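Local coordinates for protein RmpD (Hexulose-6-phosphate synthase) (Streptococcus mutans, PDB 3EXR) that belongs to the HUMPS family of TIM-barrel enzymes and folds as an eight-stranded parallel beta/alpha barrel in a two-chain assembly, at residues 28-33 / 204-209; 151-156 / 183-188. All blocks are in the same frame, centred on the assembly; numbering follows the deposited sequence.

Contact 1 (28-33 / 204-209); sequences GNEVDV and NPAGAA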
loop_
_atom_site.group_PDB
_atom_site.type_symbol
_atom_site.label_atom_id
_atom_site.label_comp_id
_atom_site.label_asym_id
_atom_site.label_seq_id
_atom_site.Cartn_x
_atom_site.Cartn_y
_atom_site.Cartn_z
ATOM N N GLY A 28 -8.602 22.073 8.785
ATOM C CA GLY A 28 -9.667 21.674 7.874
ATOM C C GLY A 28 -10.376 22.797 7.144
ATOM O O GLY A 28 -10.576 22.739 5.939
ATOM N N ASN A 29 -10.739 23.839 7.868
ATOM C CA ASN A 29 -11.488 24.928 7.271
ATOM C C ASN A 29 -10.687 25.710 6.238
ATOM O O ASN A 29 -11.254 26.403 5.387
ATOM C CB ASN A 29 -11.992 25.866 8.364
ATOM C CG ASN A 29 -13.141 25.274 9.161
ATOM O OD1 ASN A 29 -13.738 24.242 8.781
ATOM N ND2 ASN A 29 -13.479 25.933 10.269
ATOM N N GLU A 30 -9.369 25.609 6.323
ATOM C CA GLU A 30 -8.485 26.397 5.480
ATOM C C GLU A 30 -7.981 25.674 4.242
ATOM O O GLU A 30 -7.367 26.295 3.377
ATOM C CB GLU A 30 -7.295 26.890 6.290
ATOM C CG GLU A 30 -7.671 27.695 7.530
ATOM C CD GLU A 30 -8.421 28.989 7.219
ATOM O OE1 GLU A 30 -8.175 29.605 6.157
ATOM O OE2 GLU A 30 -9.270 29.388 8.057
ATOM N N VAL A 31 -8.228 24.364 4.155
ATOM C CA VAL A 31 -7.731 23.559 3.042
ATOM C C VAL A 31 -8.873 23.134 2.150
ATOM O O VAL A 31 -10.041 23.233 2.536
ATOM C CB VAL A 31 -6.910 22.309 3.531
ATOM C CG1 VAL A 31 -5.811 22.768 4.495
ATOM C CG2 VAL A 31 -7.796 21.260 4.182
ATOM N N ASP A 32 -8.527 22.669 0.953
ATOM C CA ASP A 32 -9.506 22.198 -0.029
ATOM C C ASP A 32 -9.703 20.685 0.030
ATOM O O ASP A 32 -10.758 20.175 -0.358
ATOM C CB ASP A 32 -9.027 22.584 -1.429
ATOM C CG ASP A 32 -8.774 24.050 -1.547
ATOM O OD1 ASP A 32 -9.751 24.792 -1.295
ATOM O OD2 ASP A 32 -7.640 24.478 -1.855
ATOM N N VAL A 33 -8.652 19.981 0.429
ATOM C CA VAL A 33 -8.673 18.508 0.421
ATOM C C VAL A 33 -8.007 17.966 1.705
ATOM O O VAL A 33 -6.947 18.460 2.108
ATOM C CB VAL A 33 -7.880 17.936 -0.794
ATOM C CG1 VAL A 33 -8.033 16.450 -0.924
ATOM C CG2 VAL A 33 -8.230 18.647 -2.111
ATOM N N ASN A 204 0.651 28.215 14.388
ATOM C CA ASN A 204 -0.752 28.386 14.074
ATOM C C ASN A 204 -1.090 27.684 12.754
ATOM O O ASN A 204 -0.989 28.276 11.665
ATOM C CB ASN A 204 -1.089 29.865 13.981
ATOM C CG ASN A 204 -2.544 30.120 13.620
ATOM O OD1 ASN A 204 -3.360 29.207 13.480
ATOM N ND2 ASN A 204 -2.871 31.386 13.458
ATOM N N PRO A 205 -1.449 26.407 12.837
ATOM C CA PRO A 205 -1.695 25.647 11.617
ATOM C C PRO A 205 -2.720 26.293 10.690
ATOM O O PRO A 205 -2.473 26.364 9.486
ATOM C CB PRO A 205 -2.165 24.286 12.153
ATOM C CG PRO A 205 -1.561 24.212 13.486
ATOM C CD PRO A 205 -1.637 25.573 14.042
ATOM N N ALA A 206 -3.819 26.814 11.226
ATOM C CA ALA A 206 -4.811 27.442 10.377
ATOM C C ALA A 206 -4.243 28.671 9.626
ATOM O O ALA A 206 -4.533 28.871 8.447
ATOM C CB ALA A 206 -6.059 27.781 11.191
ATOM N N GLY A 207 -3.431 29.465 10.324
ATOM C CA GLY A 207 -2.799 30.650 9.744
ATOM C C GLY A 207 -1.804 30.233 8.669
ATOM O O GLY A 207 -1.775 30.826 7.598
ATOM N N ALA A 208 -1.038 29.167 8.927
ATOM C CA ALA A 208 -0.051 28.681 7.958
ATOM C C ALA A 208 -0.737 28.128 6.717
ATOM O O ALA A 208 -0.314 28.412 5.599
ATOM C CB ALA A 208 0.878 27.681 8.590
ATOM N N ALA A 209 -1.842 27.421 6.919
ATOM C CA ALA A 209 -2.647 26.906 5.817
ATOM C C ALA A 209 -3.203 28.048 4.973
ATOM O O ALA A 209 -3.094 28.025 3.743
ATOM C CB ALA A 209 -3.789 26.000 6.329
#
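A206 and A209 rest against E30 where the TIM barrel closes: the last helix, 205-220, meets the loop that runs from the first helix, 17-27, to the second strand, 33-36. N204 sits at the N-cap of the last helix. Its OD1 accepts from G207 N at 3.2 Å, with an N-H...O angle of 162°. G207 N lies above the plane of the N204 side-chain carbonyl, not on a lone pair. P205 opens the helix and packs on S26 and V27 of helix 17-27. A206 is the first residue to touch the loop. Its carbonyl O lies 3.5 Å from E30 CG, and A206 CB is 4.0 Å from E30 CG. This CG stands beside the E30 backbone N, anti to the carbonyl carbon (chi1 -56°), and lies against the A206 carbonyl O. The chain then bends at chi2. The bend turns the carboxylate away from A206. Its OE2 forms a salt bridge with R210, the residue after A209. No hydrogen bond joins the two segments directly. A209 is buried and its methyl points at the loop. V31, whose side chain also packs on L8 and V10 of the first strand, adds a looser contact from CG1 at 4.2 Å to A209 CB. The A209 methyl comes closer to E30, with its CB 3.6 Å from E30 CB.

Contact 2 (151-156 / 183-188); sequences ETWGEK and KLFEGV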
loop_
_atom_site.group_PDB
_atom_site.type_symbol
_atom_site.label_atom_id
_atom_site.label_comp_id
_atom_site.label_asym_id
_atom_site.label_seq_id
_atom_site.Cartn_x
_atom_site.Cartn_y
_atom_site.Cartn_z
ATOM N N GLU A 151 16.665 20.584 -0.683
ATOM C CA GLU A 151 16.914 21.195 -1.970
ATOM C C GLU A 151 15.653 21.747 -2.593
ATOM O O GLU A 151 14.566 21.307 -2.290
ATOM C CB GLU A 151 17.551 20.197 -2.904
ATOM C CG GLU A 151 18.998 19.995 -2.651
ATOM C CD GLU A 151 19.682 19.184 -3.724
ATOM O OE1 GLU A 151 19.364 19.332 -4.930
ATOM O OE2 GLU A 151 20.560 18.414 -3.340
ATOM N N THR A 152 15.820 22.719 -3.470
ATOM C CA THR A 152 14.750 23.137 -4.350
ATOM C C THR A 152 14.327 21.947 -5.211
ATOM O O THR A 152 15.066 20.995 -5.366
ATOM C CB THR A 152 15.192 24.300 -5.254
ATOM O OG1 THR A 152 14.060 25.019 -5.726
ATOM C CG2 THR A 152 15.999 23.794 -6.434
ATOM N N TRP A 153 13.136 22.040 -5.773
ATOM C CA TRP A 153 12.729 21.132 -6.829
ATOM C C TRP A 153 13.628 21.280 -8.041
ATOM O O TRP A 153 13.692 22.333 -8.631
ATOM C CB TRP A 153 11.284 21.383 -7.233
ATOM C CG TRP A 153 10.309 20.709 -6.347
ATOM C CD1 TRP A 153 10.074 20.961 -5.047
ATOM C CD2 TRP A 153 9.416 19.657 -6.719
ATOM N NE1 TRP A 153 9.100 20.135 -4.567
ATOM C CE2 TRP A 153 8.674 19.323 -5.577
ATOM C CE3 TRP A 153 9.171 18.975 -7.903
ATOM C CZ2 TRP A 153 7.713 18.333 -5.591
ATOM C CZ3 TRP A 153 8.221 17.993 -7.909
ATOM C CH2 TRP A 153 7.502 17.678 -6.766
ATOM N N GLY A 154 14.299 20.205 -8.427
ATOM C CA GLY A 154 15.203 20.274 -9.552
ATOM C C GLY A 154 14.500 20.268 -10.894
ATOM O O GLY A 154 13.331 19.941 -10.983
ATOM N N GLU A 155 15.224 20.620 -11.947
ATOM C CA GLU A 155 14.613 20.698 -13.256
ATOM C C GLU A 155 14.075 19.373 -13.768
ATOM O O GLU A 155 13.063 19.338 -14.435
ATOM C CB GLU A 155 15.540 21.333 -14.289
ATOM C CG GLU A 155 15.821 22.781 -14.024
ATOM C CD GLU A 155 14.579 23.656 -14.120
ATOM O OE1 GLU A 155 13.911 23.650 -15.167
ATOM O OE2 GLU A 155 14.269 24.328 -13.143
ATOM N N LYS A 156 14.792 18.299 -13.467
ATOM C CA LYS A 156 14.359 16.962 -13.865
ATOM C C LYS A 156 12.980 16.642 -13.280
ATOM O O LYS A 156 12.108 16.180 -14.002
ATOM C CB LYS A 156 15.357 15.907 -13.477
ATOM N N LYS A 183 6.560 29.709 -5.431
ATOM C CA LYS A 183 7.023 30.453 -6.611
ATOM C C LYS A 183 7.891 29.617 -7.584
ATOM O O LYS A 183 7.931 29.904 -8.771
ATOM C CB LYS A 183 7.716 31.778 -6.208
ATOM C CG LYS A 183 9.043 31.655 -5.492
ATOM C CD LYS A 183 9.669 33.023 -5.226
ATOM C CE LYS A 183 8.873 33.848 -4.210
ATOM N NZ LYS A 183 8.710 33.194 -2.885
ATOM N N LEU A 184 8.540 28.559 -7.093
ATOM C CA LEU A 184 9.275 27.613 -7.966
ATOM C C LEU A 184 8.408 27.049 -9.077
ATOM O O LEU A 184 8.902 26.694 -10.152
ATOM C CB LEU A 184 9.769 26.394 -7.171
ATOM C CG LEU A 184 10.642 26.623 -5.958
ATOM C CD1 LEU A 184 10.919 25.282 -5.252
ATOM C CD2 LEU A 184 11.897 27.322 -6.387
ATOM N N PHE A 185 7.126 26.909 -8.776
ATOM C CA PHE A 185 6.167 26.280 -9.660
ATOM C C PHE A 185 5.449 27.253 -10.583
ATOM O O PHE A 185 4.520 26.863 -11.279
ATOM C CB PHE A 185 5.133 25.531 -8.832
ATOM C CG PHE A 185 5.690 24.305 -8.126
ATOM C CD1 PHE A 185 5.762 23.086 -8.780
ATOM C CD2 PHE A 185 6.139 24.391 -6.813
ATOM C CE1 PHE A 185 6.258 21.945 -8.098
ATOM C CE2 PHE A 185 6.643 23.281 -6.148
ATOM C CZ PHE A 185 6.716 22.062 -6.796
ATOM N N GLU A 186 5.887 28.506 -10.604
ATOM C CA GLU A 186 5.268 29.513 -11.453
ATOM C C GLU A 186 5.193 29.006 -12.894
ATOM O O GLU A 186 6.159 28.458 -13.423
ATOM C CB GLU A 186 6.037 30.840 -11.360
ATOM C CG GLU A 186 5.220 32.106 -11.715
ATOM C CD GLU A 186 4.852 32.230 -13.201
ATOM O OE1 GLU A 186 5.706 31.905 -14.041
ATOM O OE2 GLU A 186 3.702 32.618 -13.534
ATOM N N GLY A 187 4.030 29.168 -13.506
ATOM C CA GLY A 187 3.813 28.683 -14.860
ATOM C C GLY A 187 3.575 27.187 -15.016
ATOM O O GLY A 187 3.422 26.705 -16.145
ATOM N N VAL A 188 3.549 26.448 -13.907
ATOM C CA VAL A 188 3.248 25.005 -13.943
ATOM C C VAL A 188 1.819 24.810 -13.431
ATOM O O VAL A 188 1.494 25.255 -12.344
ATOM C CB VAL A 188 4.269 24.175 -13.089
ATOM C CG1 VAL A 188 4.046 22.664 -13.223
ATOM C CG2 VAL A 188 5.702 24.520 -13.495
#
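The W153 indole receives the edge of the F185 ring on one face. F185 CZ stands over the centre of the indole, 3.5 Å above the plane of the W153 ring, and lies 3.6 Å from both W153 CD2 and W153 CE2. The planes meet at 66°, and the centroids of the F185 ring and the five-membered ring of W153 are 4.8 Å apart. This is a T-shaped (edge-to-face) pair. W153 NE1 donates to G175 O, which helps to fix the rotation of the indole. The F185 ring also makes an edge-to-face pair with F193 of the last barrel strand, and L158 touches both W153 and F185. The contact therefore joins the loop leading into helix 155-167 to the connection between strands 170-174 and 192-195 of the TIM barrel. Beside the rings, L184 reaches the loop with its two methyls. T152 OG1 is 3.2 Å from L184 CD1 and equally far from L184 CD2, a tight fit of an oxygen against two methyls. With OG1 roughly anti to the T152 backbone N (chi1 -158°), the hydroxyl oxygen sits against both. L184 CD1 also lies 4.0 Å from W153 N. The segments share no hydrogen bond, so cohesion rests on ring and methyl contacts. The W153 backbone N is buried by this packing with no partner in the model, which is probably a small cost of it.

How the contacts relate
Both contacts lie in the outer layer of the barrel and are partly buried. Their centres are about 23 Å apart, and their nearest atoms about 13 Å. Contact 1 links the first and last helices of the barrel, through the loop after helix 17-27 and the start of helix 205-220, 171 residues apart. Contact 2 is more local, bridging 27 residues within the last third of the chain. Helix 205-220 relates them: its start forms one side of contact 1, while W220 at its end packs on F185 of contact 2. Contact 1 sets methylenes against methyls, with a charge bonded beyond them. Contact 2 sets buried rings together, with a leucine and an exposed threonine at the rim.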